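Local coordinates for endoglucanase, glycoside hydrolase family 5 protein (Cytophaga hutchinsonii, PDB 5IHS), which probably hydrolyses internal beta-1,4-glucosidic bonds of cellulose as a TIM-barrel endoglucanase of glycoside hydrolase family 5, at residues Q200-A205 with Q235-M240; P161-S166 with R196-L201. All blocks are in the same frame, centred on the assembly; numbering follows the deposited sequence.

How the interactions relate
Both contacts lie within one TIM barrel, on the same side of the chain's centre, with their own centres about 13 Å apart. Along the chain the order is 161-166, 196-201, 200-205, 235-240, and the two middle segments share Gln200 and Leu201. Interaction 2 ties the loop after strand 153-156 to the short turn 196-199. Interaction 1 then packs the following helix, 202-207, against the end of helix 228-239. A salt bridge of 2.8 Å between Arg196 NH2 and Glu204 OE2 links the two. The first part of the connection after strand 191-193 is thus held twice in succession, by the loop 161-166 and then by helix 228-239.

Interaction 1 of 2, residues Q200-A205 with Q235-M240; sequences QLVTEA and QKALDM
On the outside of the TIM barrel, the beginning of helix 202-207 lies against the end of helix 228-239, and the contact shows how two helices can pack closely through small side chains. Thr203 and Ala237 mark the closest backbone approach, with their CA atoms 4.6 Å apart. Thr203 carries most of the contact on its own helix. Its CB faces the sulfur of Met240, SD, at 4.3 Å. From there the side chain forks: OG1 takes the crowded position between backbone N and carbonyl carbon (chi1 58°) and is hydrogen-bonded to Glu233 OE2, one turn before Ala237 on helix 228-239. That setting places the methyl, CG2, beside the backbone N, where it meets Lys236 CB at 3.7 Å and lies 3.8 Å from Ala237 N. Lys236 runs alongside Thr203 at this point, but its extended chain carries the amine away from the contact. On the more buried flank, the CB of Ala237 points toward the 200-205 segment and meets Val202 CG2 at 3.6 Å. Val202 also touches Leu244 of strand 244-249, so this apolar pair sits where the helix layer meets the barrel wall. No hydrogen bond joins the two segments directly. At the exposed end Met240 bends at chi3 (74°) and brings its terminal methyl CE to 3.5 Å from Thr203 O.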
loop_
_atom_site.group_PDB
_atom_site.type_symbol
_atom_site.label_atom_id
_atom_site.label_comp_id
_atom_site.label_asym_id
_atom_site.label_seq_id
_atom_site.Cartn_x
_atom_site.Cartn_y
_atom_site.Cartn_z
ATOM N N GLN A 200 2.307 11.306 -7.128
ATOM C CA GLN A 200 3.572 12.013 -6.968
ATOM C C GLN A 200 3.442 13.363 -6.285
ATOM O O GLN A 200 4.329 13.743 -5.516
ATOM C CB GLN A 200 4.268 12.209 -8.320
ATOM C CG GLN A 200 4.721 10.905 -8.909
ATOM C CD GLN A 200 5.143 11.014 -10.354
ATOM O OE1 GLN A 200 5.537 12.081 -10.827
ATOM N NE2 GLN A 200 5.061 9.906 -11.067
ATOM N N LEU A 201 2.375 14.111 -6.566
ATOM C CA LEU A 201 2.323 15.536 -6.232
ATOM C C LEU A 201 1.729 15.763 -4.837
ATOM O O LEU A 201 0.699 16.415 -4.632
ATOM C CB LEU A 201 1.620 16.318 -7.337
ATOM C CG LEU A 201 2.349 16.236 -8.691
ATOM C CD1 LEU A 201 1.585 17.009 -9.755
ATOM C CD2 LEU A 201 3.791 16.707 -8.630
ATOM N N VAL A 202 2.453 15.228 -3.851
ATOM C CA VAL A 202 2.027 15.291 -2.461
ATOM C C VAL A 202 1.992 16.719 -1.939
ATOM O O VAL A 202 1.249 17.005 -0.998
ATOM C CB VAL A 202 2.871 14.341 -1.588
ATOM C CG1 VAL A 202 2.502 12.900 -1.896
ATOM C CG2 VAL A 202 4.373 14.550 -1.791
ATOM N N THR A 203 2.772 17.641 -2.512
ATOM C CA THR A 203 2.709 19.023 -2.028
ATOM C C THR A 203 1.346 19.665 -2.275
ATOM O O THR A 203 0.967 20.592 -1.550
ATOM C CB THR A 203 3.790 19.906 -2.644
ATOM O OG1 THR A 203 3.675 19.900 -4.074
ATOM C CG2 THR A 203 5.175 19.474 -2.209
ATOM N N GLU A 204 0.605 19.225 -3.297
ATOM C CA GLU A 204 -0.709 19.818 -3.538
ATOM C C GLU A 204 -1.690 19.418 -2.443
ATOM O O GLU A 204 -2.506 20.236 -1.993
ATOM C CB GLU A 204 -1.237 19.427 -4.919
ATOM C CG GLU A 204 -0.356 19.915 -6.040
ATOM C CD GLU A 204 -0.823 19.526 -7.431
ATOM O OE1 GLU A 204 -1.664 18.600 -7.567
ATOM O OE2 GLU A 204 -0.324 20.157 -8.389
ATOM N N ALA A 205 -1.618 18.162 -1.995
ATOM C CA ALA A 205 -2.414 17.728 -0.854
ATOM C C ALA A 205 -1.964 18.446 0.411
ATOM O O ALA A 205 -2.794 18.842 1.236
ATOM C CB ALA A 205 -2.309 16.206 -0.702
ATOM N N GLN A 235 9.824 15.792 0.748
ATOM C CA GLN A 235 10.291 16.586 1.885
ATOM C C GLN A 235 9.485 17.872 2.036
ATOM O O GLN A 235 9.148 18.278 3.156
ATOM C CB GLN A 235 11.781 16.900 1.729
ATOM C CG GLN A 235 12.359 17.722 2.870
ATOM C CD GLN A 235 12.345 16.958 4.192
ATOM O OE1 GLN A 235 13.015 15.928 4.334
ATOM N NE2 GLN A 235 11.561 17.439 5.158
ATOM N N LYS A 236 9.164 18.524 0.916
ATOM C CA LYS A 236 8.364 19.742 0.977
ATOM C C LYS A 236 6.974 19.471 1.544
ATOM O O LYS A 236 6.432 20.288 2.291
ATOM C CB LYS A 236 8.300 20.396 -0.408
ATOM C CG LYS A 236 9.636 20.997 -0.843
ATOM C CD LYS A 236 9.613 21.543 -2.260
ATOM C CE LYS A 236 11.017 21.947 -2.708
ATOM N NZ LYS A 236 11.040 22.683 -4.001
ATOM N N ALA A 237 6.380 18.326 1.213
ATOM C CA ALA A 237 5.093 17.973 1.807
ATOM C C ALA A 237 5.218 17.738 3.312
ATOM O O ALA A 237 4.347 18.155 4.086
ATOM C CB ALA A 237 4.513 16.742 1.110
ATOM N N LEU A 238 6.289 17.066 3.748
ATOM C CA LEU A 238 6.517 16.884 5.177
ATOM C C LEU A 238 6.677 18.228 5.875
ATOM O O LEU A 238 6.167 18.428 6.992
ATOM C CB LEU A 238 7.751 16.008 5.391
ATOM C CG LEU A 238 7.678 14.587 4.833
ATOM C CD1 LEU A 238 9.025 13.901 5.002
ATOM C CD2 LEU A 238 6.586 13.785 5.503
ATOM N N ASP A 239 7.374 19.170 5.226
ATOM C CA ASP A 239 7.552 20.502 5.801
ATOM C C ASP A 239 6.216 21.179 6.059
ATOM O O ASP A 239 6.098 22.028 6.956
ATOM C CB ASP A 239 8.332 21.389 4.831
ATOM C CG ASP A 239 9.785 20.985 4.665
ATOM O OD1 ASP A 239 10.309 20.172 5.460
ATOM O OD2 ASP A 239 10.417 21.523 3.727
ATOM N N MET A 240 5.221 20.862 5.244
ATOM C CA MET A 240 3.900 21.458 5.319
ATOM C C MET A 240 2.993 20.707 6.289
ATOM O O MET A 240 1.846 21.127 6.498
ATOM C CB MET A 240 3.292 21.525 3.897
ATOM C CG MET A 240 4.096 22.401 2.849
ATOM S SD MET A 240 3.842 22.120 1.037
ATOM C CE MET A 240 2.241 22.874 0.845
#

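Interaction 2 of 2, residues P161-S166 with R196-L201; sequences PLQATS and RQWSQL
A type I beta turn, Leu162 to Thr165, follows strand 153-156 of the barrel and docks onto a left-handed helical turn in which Gln197, Trp198 and Ser199 have positive phi. Three hydrogen bonds form the first shell, two of them between backbone atoms. Trp198 N donates to Pro161 O at 2.8 Å, nearly along the C=O axis, whereas Gln197 N meets Leu162 O at 3.1 Å from above the carbonyl plane. The oxygen that closes the turn, accepting from Thr165 N, thus also takes the Gln197 N-H of the facing segment. The third bond, Arg196 NH1 to Gln163 O at 2.9 Å, lies in both the guanidinium and carbonyl planes. Arg196 bends at chi3 (72°), its CG passing 3.2 Å from Thr165 O. An alanine here loses the bond to Gln163 O and the salt bridge to Glu204, and would probably loosen the loop. Beside these bonds, Leu162 CD2 approaches Trp198 NE1 obliquely, at 3.5 Å. Gln163 CG stands anti to the backbone N (chi1 -168°); Gln163 CB lies 4.0 Å from Trp198 CZ3, and the extended chain runs alongside Gln197, their amide planes 90° apart. Asn159-Glu160-Pro161 is consistent with the family 5 motif carrying the acid/base glutamate, and Trp198 touches Glu160. In the second shell, Gln197 NE2 donates a hydrogen bond to Gln200 OE1, while Leu201 CD1 lies 3.3 Å above the Arg196 guanidinium plane, offset toward its rim.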
loop_
_atom_site.group_PDB
_atom_site.type_symbol
_atom_site.label_atom_id
_atom_site.label_comp_id
_atom_site.label_asym_id
_atom_site.label_seq_id
_atom_site.Cartn_x
_atom_site.Cartn_y
_atom_site.Cartn_z
ATOM N N PRO A 161 -4.489 8.627 -8.990
ATOM C CA PRO A 161 -5.022 9.672 -9.864
ATOM C C PRO A 161 -4.024 9.975 -10.979
ATOM O O PRO A 161 -2.809 9.862 -10.804
ATOM C CB PRO A 161 -5.202 10.865 -8.917
ATOM C CG PRO A 161 -5.309 10.250 -7.536
ATOM C CD PRO A 161 -4.387 9.065 -7.588
ATOM N N LEU A 162 -4.548 10.361 -12.137
ATOM C CA LEU A 162 -3.726 10.665 -13.301
ATOM C C LEU A 162 -3.141 12.078 -13.202
ATOM O O LEU A 162 -3.434 12.845 -12.285
ATOM C CB LEU A 162 -4.556 10.488 -14.570
ATOM C CG LEU A 162 -5.096 9.068 -14.755
ATOM C CD1 LEU A 162 -5.957 8.994 -16.002
ATOM C CD2 LEU A 162 -3.968 8.049 -14.826
ATOM N N GLN A 163 -2.276 12.414 -14.159
ATOM C CA GLN A 163 -1.728 13.764 -14.189
ATOM C C GLN A 163 -2.830 14.813 -14.348
ATOM O O GLN A 163 -2.711 15.925 -13.818
ATOM C CB GLN A 163 -0.706 13.872 -15.313
ATOM C CG GLN A 163 0.117 15.132 -15.257
ATOM C CD GLN A 163 1.010 15.288 -16.467
ATOM O OE1 GLN A 163 1.186 14.354 -17.260
ATOM N NE2 GLN A 163 1.590 16.468 -16.616
ATOM N N ALA A 164 -3.903 14.482 -15.070
ATOM C CA ALA A 164 -4.983 15.431 -15.304
ATOM C C ALA A 164 -5.918 15.604 -14.113
ATOM O O ALA A 164 -6.770 16.496 -14.146
ATOM C CB ALA A 164 -5.818 14.979 -16.502
ATOM N N THR A 165 -5.820 14.752 -13.094
ATOM C CA THR A 165 -6.835 14.654 -12.047
ATOM C C THR A 165 -6.509 15.628 -10.914
ATOM O O THR A 165 -5.579 15.401 -10.136
ATOM C CB THR A 165 -6.906 13.216 -11.532
ATOM O OG1 THR A 165 -6.886 12.283 -12.623
ATOM C CG2 THR A 165 -8.157 13.009 -10.701
ATOM N N SER A 166 -7.276 16.714 -10.819
ATOM C CA SER A 166 -6.972 17.791 -9.879
ATOM C C SER A 166 -7.207 17.369 -8.429
ATOM O O SER A 166 -8.229 16.750 -8.109
ATOM C CB SER A 166 -7.882 18.987 -10.191
ATOM O OG SER A 166 -7.999 19.894 -9.109
ATOM N N ARG A 196 -2.133 13.656 -7.211
ATOM C CA ARG A 196 -2.087 13.848 -8.656
ATOM C C ARG A 196 -0.790 13.286 -9.250
ATOM O O ARG A 196 0.256 13.204 -8.590
ATOM C CB ARG A 196 -2.257 15.339 -8.993
ATOM C CG ARG A 196 -2.437 15.638 -10.485
ATOM C CD ARG A 196 -2.900 17.042 -10.738
ATOM N NE ARG A 196 -1.883 18.058 -10.513
ATOM C CZ ARG A 196 -1.019 18.486 -11.426
ATOM N NH1 ARG A 196 -0.985 17.952 -12.645
ATOM N NH2 ARG A 196 -0.176 19.467 -11.122
ATOM N N GLN A 197 -0.870 12.914 -10.529
ATOM C CA GLN A 197 0.283 12.468 -11.311
ATOM C C GLN A 197 0.832 11.157 -10.751
ATOM O O GLN A 197 2.003 11.049 -10.354
ATOM C CB GLN A 197 1.333 13.572 -11.397
ATOM C CG GLN A 197 2.442 13.331 -12.391
ATOM C CD GLN A 197 3.289 14.565 -12.541
ATOM O OE1 GLN A 197 2.879 15.530 -13.174
ATOM N NE2 GLN A 197 4.465 14.557 -11.944
ATOM N N TRP A 198 -0.029 10.141 -10.735
ATOM C CA TRP A 198 0.338 8.806 -10.264
ATOM C C TRP A 198 0.870 8.850 -8.835
ATOM O O TRP A 198 1.838 8.175 -8.477
ATOM C CB TRP A 198 1.290 8.093 -11.234
ATOM C CG TRP A 198 0.708 8.043 -12.609
ATOM C CD1 TRP A 198 -0.199 7.136 -13.098
ATOM C CD2 TRP A 198 0.956 8.964 -13.665
ATOM N NE1 TRP A 198 -0.509 7.431 -14.400
ATOM C CE2 TRP A 198 0.186 8.549 -14.772
ATOM C CE3 TRP A 198 1.761 10.093 -13.791
ATOM C CZ2 TRP A 198 0.196 9.229 -15.985
ATOM C CZ3 TRP A 198 1.770 10.766 -14.994
ATOM C CH2 TRP A 198 0.997 10.326 -16.080
ATOM N N SER A 199 0.185 9.625 -7.995
ATOM C CA SER A 199 0.537 9.749 -6.582
ATOM C C SER A 199 1.969 10.247 -6.392
ATOM O O SER A 199 2.734 9.755 -5.563
ATOM C CB SER A 199 0.224 8.472 -5.796
ATOM O OG SER A 199 -1.191 8.382 -5.687
ATOM N N GLN A 200 2.307 11.306 -7.128
ATOM C CA GLN A 200 3.572 12.013 -6.968
ATOM C C GLN A 200 3.442 13.363 -6.285
ATOM O O GLN A 200 4.329 13.743 -5.516
ATOM C CB GLN A 200 4.268 12.209 -8.320
ATOM C CG GLN A 200 4.721 10.905 -8.909
ATOM C CD GLN A 200 5.143 11.014 -10.354
ATOM O OE1 GLN A 200 5.537 12.081 -10.827
ATOM N NE2 GLN A 200 5.061 9.906 -11.067
ATOM N N LEU A 201 2.375 14.111 -6.566
ATOM C CA LEU A 201 2.323 15.536 -6.232
ATOM C C LEU A 201 1.729 15.763 -4.837
ATOM O O LEU A 201 0.699 16.415 -4.632
ATOM C CB LEU A 201 1.620 16.318 -7.337
ATOM C CG LEU A 201 2.349 16.236 -8.691
ATOM C CD1 LEU A 201 1.585 17.009 -9.755
ATOM C CD2 LEU A 201 3.791 16.707 -8.630
#